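Local coordinates for sister chromatid cohesion protein (Chaetomium thermophilum, PDB 5T8V) that is the HEAT-repeat C-terminal part of Scc2, a protein that probably loads cohesin onto chromatin, at residues 357-360 and 361-365; 740-743 and 744-747. All blocks are in the same frame, centred on the assembly; numbering follows the deposited sequence.

Interactions 1 and 2 each lie within the first turns of a single helix of the HEAT-repeat fold, helix 357-391 and helix 742-755, and share no element; their centres are about 75 Å apart. Interaction 1 is partly buried: main-chain hydrogen bonds carry it, and its apolar side chains press on helices 527-550 and 556-574. Interaction 2 is a surface contact at a helix start in the region related to PDS5, where a guanidinium reaches back to the preceding loop and charge does much of the work, while Val744 and Leu747 face helix 703-719. Arg362 bridges to Asp549 of helix 527-550 and more distantly to Asp365; Arg745 bridges to Glu742, three residues before it.

Interaction 1 of 2, residues 357-360 and 361-365; sequences HSTA and IRDLD
Four main-chain hydrogen bonds join residues 357-360 to 361-365 over the first turns of helix 357-391. Ile361 N donates to His357 O, Arg362 N to Ser358 O, Asp363 N to Thr359 O and Leu364 N to Ala360 O, each pair 2.9 Å apart.

Among the side chains, Thr359 and Asp363 lie alongside each other, one turn apart and pointing the same way, with Thr359 CG2 4.1 Å from Asp363 OD1. With chi1 at -70°, the Asp363 carboxylate swings back over the preceding turn, which leaves OD1 3.3 Å from Thr359 O; these are two acceptors, and the approach is not a bond. Asp363 OD2 instead takes a weak hydrogen bond from Ile346 N.

In this HEAT-repeat protein the helix packs its apolar side on two neighbours. Ile361 lies against Ile544 and Tyr548 of helix 527-550 and against Ala566 of helix 556-574, which Ala360 also touches. Leu364 meets Cys545 of the first and Ile573 of the second.

Longer polar reach comes from His357, whose ND1 is hydrogen-bonded to Tyr548 OH, and from Arg362. The latter, bent at chi2 and chi3, forms a salt bridge through NH2 with Asp549 and a long one from NH1 to Asp365 OD2, 4.0 Å away.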
loop_
_atom_site.group_PDB
_atom_site.type_symbol
_atom_site.label_atom_id
_atom_site.label_comp_id
_atom_site.label_asym_id
_atom_site.label_seq_id
_atom_site.Cartn_x
_atom_site.Cartn_y
_atom_site.Cartn_z
ATOM N N HIS A 357 -49.524 -2.480 22.361
ATOM C CA HIS A 357 -48.087 -2.655 22.168
ATOM C C HIS A 357 -47.346 -1.324 22.146
ATOM O O HIS A 357 -46.218 -1.227 22.641
ATOM C CB HIS A 357 -47.826 -3.439 20.879
ATOM C CG HIS A 357 -48.700 -3.031 19.733
ATOM N ND1 HIS A 357 -48.439 -1.927 18.952
ATOM C CD2 HIS A 357 -49.837 -3.580 19.243
ATOM C CE1 HIS A 357 -49.376 -1.815 18.027
ATOM N NE2 HIS A 357 -50.236 -2.805 18.181
ATOM N N SER A 358 -47.959 -0.285 21.576
ATOM C CA SER A 358 -47.306 1.020 21.531
ATOM C C SER A 358 -46.965 1.504 22.936
ATOM O O SER A 358 -45.848 1.973 23.196
ATOM C CB SER A 358 -48.207 2.026 20.815
ATOM O OG SER A 358 -47.630 3.319 20.813
ATOM N N THR A 359 -47.918 1.388 23.863
ATOM C CA THR A 359 -47.688 1.858 25.223
ATOM C C THR A 359 -46.637 1.010 25.928
ATOM O O THR A 359 -45.795 1.541 26.660
ATOM C CB THR A 359 -48.995 1.846 26.011
ATOM O OG1 THR A 359 -50.000 2.564 25.284
ATOM C CG2 THR A 359 -48.801 2.496 27.375
ATOM N N ALA A 360 -46.674 -0.308 25.728
ATOM C CA ALA A 360 -45.640 -1.169 26.292
ATOM C C ALA A 360 -44.261 -0.739 25.810
ATOM O O ALA A 360 -43.316 -0.622 26.601
ATOM C CB ALA A 360 -45.918 -2.626 25.919
ATOM N N ILE A 361 -44.134 -0.485 24.507
ATOM C CA ILE A 361 -42.864 -0.031 23.951
ATOM C C ILE A 361 -42.440 1.281 24.593
ATOM O O ILE A 361 -41.262 1.481 24.905
ATOM C CB ILE A 361 -42.974 0.099 22.421
ATOM C CG1 ILE A 361 -43.134 -1.287 21.783
ATOM C CG2 ILE A 361 -41.763 0.845 21.842
ATOM C CD1 ILE A 361 -41.867 -2.131 21.761
ATOM N N ARG A 362 -43.385 2.200 24.793
ATOM C CA ARG A 362 -43.013 3.507 25.325
ATOM C C ARG A 362 -42.571 3.404 26.781
ATOM O O ARG A 362 -41.587 4.039 27.187
ATOM C CB ARG A 362 -44.184 4.482 25.168
ATOM C CG ARG A 362 -43.790 5.952 25.030
ATOM C CD ARG A 362 -42.723 6.164 23.960
ATOM N NE ARG A 362 -43.009 5.410 22.740
ATOM C CZ ARG A 362 -42.086 4.956 21.894
ATOM N NH1 ARG A 362 -40.795 5.156 22.127
ATOM N NH2 ARG A 362 -42.456 4.286 20.810
ATOM N N ASP A 363 -43.279 2.602 27.579
ATOM C CA ASP A 363 -42.830 2.309 28.936
ATOM C C ASP A 363 -41.409 1.760 28.929
ATOM O O ASP A 363 -40.520 2.274 29.625
ATOM C CB ASP A 363 -43.779 1.307 29.591
ATOM C CG ASP A 363 -45.138 1.902 29.898
ATOM O OD1 ASP A 363 -45.389 3.064 29.512
ATOM O OD2 ASP A 363 -45.961 1.199 30.524
ATOM N N LEU A 364 -41.178 0.708 28.137
ATOM C CA LEU A 364 -39.841 0.131 28.073
ATOM C C LEU A 364 -38.812 1.184 27.689
ATOM O O LEU A 364 -37.696 1.194 28.217
ATOM C CB LEU A 364 -39.807 -1.033 27.085
ATOM C CG LEU A 364 -38.415 -1.634 26.864
ATOM C CD1 LEU A 364 -37.785 -2.075 28.181
ATOM C CD2 LEU A 364 -38.494 -2.797 25.902
ATOM N N ASP A 365 -39.169 2.083 26.773
ATOM C CA ASP A 365 -38.239 3.132 26.372
ATOM C C ASP A 365 -37.878 4.015 27.559
ATOM O O ASP A 365 -36.696 4.291 27.808
ATOM C CB ASP A 365 -38.846 3.959 25.238
ATOM C CG ASP A 365 -37.920 5.054 24.752
ATOM O OD1 ASP A 365 -36.892 4.725 24.125
ATOM O OD2 ASP A 365 -38.222 6.242 24.988
#

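Interaction 2 of 2, residues 740-743 and 744-747; sequences PEES and VRDL
Arg745 sets CG beside its backbone N (chi1 -59°) and Glu742 bends at chi2 (68°), which brings guanidinium and carboxylate together at the start of helix 742-755, part of the HEAT-repeat superhelix. The two groups meet obliquely, their planes 68° apart. Glu742 OE1 lies over one face of the guanidinium, 2.9 Å from Arg745 NH1, so this salt bridge rests on charge alone, with no N-H aimed at the oxygen.

The same guanidinium reaches back to the loop before the helix. Arg745 NH2 donates to Pro740 O (2.6 Å), which lies near the edge of the guanidinium, although the nitrogen sits above the carbonyl plane. The single N-H of Arg745 NE bonds to Asp739 O and, more weakly, to Glu741 O, 3.1 Å from NE. A leucine in place of Arg745 would probably leave the carbonyls of Asp739, Pro740 and Glu741 without these donors and Glu742 without its opposite charge.

Further along the chain, Asp746 N binds Glu742 O (3.0 Å) and Leu747 N binds Ser743 O (2.9 Å). Glu742 OE2 and Asp746 OD1 are 4.0 Å apart, like charges; Arg745 is likely to offset that of Glu742, and Asp746 has a weak, long ion pair with Arg749. Val744 and Leu747 turn to Lys707 and Met710 of helix 703-719, while Val744 CG1 packs 3.7 Å from Glu741 CB.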
loop_
_atom_site.group_PDB
_atom_site.type_symbol
_atom_site.label_atom_id
_atom_site.label_comp_id
_atom_site.label_asym_id
_atom_site.label_seq_id
_atom_site.Cartn_x
_atom_site.Cartn_y
_atom_site.Cartn_z
ATOM N N PRO A 740 16.620 0.745 -19.407
ATOM C CA PRO A 740 17.658 1.705 -19.000
ATOM C C PRO A 740 18.553 1.192 -17.880
ATOM O O PRO A 740 19.766 1.055 -18.068
ATOM C CB PRO A 740 16.840 2.925 -18.559
ATOM C CG PRO A 740 15.619 2.864 -19.405
ATOM C CD PRO A 740 15.313 1.403 -19.596
ATOM N N GLU A 741 17.973 0.905 -16.717
ATOM C CA GLU A 741 18.760 0.416 -15.593
ATOM C C GLU A 741 19.407 -0.921 -15.945
ATOM O O GLU A 741 18.912 -1.674 -16.786
ATOM C CB GLU A 741 17.876 0.270 -14.352
ATOM C CG GLU A 741 18.628 0.354 -13.036
ATOM C CD GLU A 741 19.060 1.770 -12.702
ATOM O OE1 GLU A 741 18.786 2.683 -13.508
ATOM O OE2 GLU A 741 19.672 1.971 -11.630
ATOM N N GLU A 742 20.531 -1.212 -15.290
ATOM C CA GLU A 742 21.316 -2.406 -15.592
ATOM C C GLU A 742 20.886 -3.602 -14.746
ATOM O O GLU A 742 20.660 -4.697 -15.276
ATOM C CB GLU A 742 22.805 -2.111 -15.376
ATOM C CG GLU A 742 23.746 -3.223 -15.825
ATOM C CD GLU A 742 23.767 -3.402 -17.331
ATOM O OE1 GLU A 742 23.270 -2.506 -18.046
ATOM O OE2 GLU A 742 24.281 -4.439 -17.801
ATOM N N SER A 743 20.778 -3.407 -13.429
ATOM C CA SER A 743 20.378 -4.497 -12.543
ATOM C C SER A 743 19.071 -5.128 -13.001
ATOM O O SER A 743 18.880 -6.345 -12.877
ATOM C CB SER A 743 20.251 -3.979 -11.109
ATOM O OG SER A 743 19.369 -2.870 -11.043
ATOM N N VAL A 744 18.157 -4.318 -13.539
ATOM C CA VAL A 744 16.886 -4.855 -14.008
ATOM C C VAL A 744 17.092 -5.719 -15.244
ATOM O O VAL A 744 16.384 -6.714 -15.437
ATOM C CB VAL A 744 15.889 -3.714 -14.275
ATOM C CG1 VAL A 744 16.333 -2.877 -15.457
ATOM C CG2 VAL A 744 14.491 -4.269 -14.499
ATOM N N ARG A 745 18.046 -5.359 -16.107
ATOM C CA ARG A 745 18.387 -6.228 -17.229
ATOM C C ARG A 745 18.938 -7.553 -16.725
ATOM O O ARG A 745 18.539 -8.627 -17.194
ATOM C CB ARG A 745 19.407 -5.552 -18.146
ATOM C CG ARG A 745 18.971 -4.227 -18.734
ATOM C CD ARG A 745 20.080 -3.649 -19.601
ATOM N NE ARG A 745 20.125 -2.190 -19.561
ATOM C CZ ARG A 745 21.107 -1.458 -20.081
ATOM N NH1 ARG A 745 22.132 -2.047 -20.684
ATOM N NH2 ARG A 745 21.065 -0.136 -19.997
ATOM N N ASP A 746 19.871 -7.496 -15.772
ATOM C CA ASP A 746 20.406 -8.723 -15.192
ATOM C C ASP A 746 19.287 -9.602 -14.646
ATOM O O ASP A 746 19.290 -10.824 -14.842
ATOM C CB ASP A 746 21.412 -8.386 -14.090
ATOM C CG ASP A 746 22.575 -7.555 -14.595
ATOM O OD1 ASP A 746 22.922 -7.677 -15.788
ATOM O OD2 ASP A 746 23.142 -6.777 -13.798
ATOM N N LEU A 747 18.310 -8.994 -13.968
ATOM C CA LEU A 747 17.188 -9.762 -13.436
ATOM C C LEU A 747 16.360 -10.372 -14.559
ATOM O O LEU A 747 15.985 -11.548 -14.502
ATOM C CB LEU A 747 16.317 -8.874 -12.549
ATOM C CG LEU A 747 15.052 -9.529 -11.986
ATOM C CD1 LEU A 747 15.397 -10.747 -11.138
ATOM C CD2 LEU A 747 14.242 -8.527 -11.177
#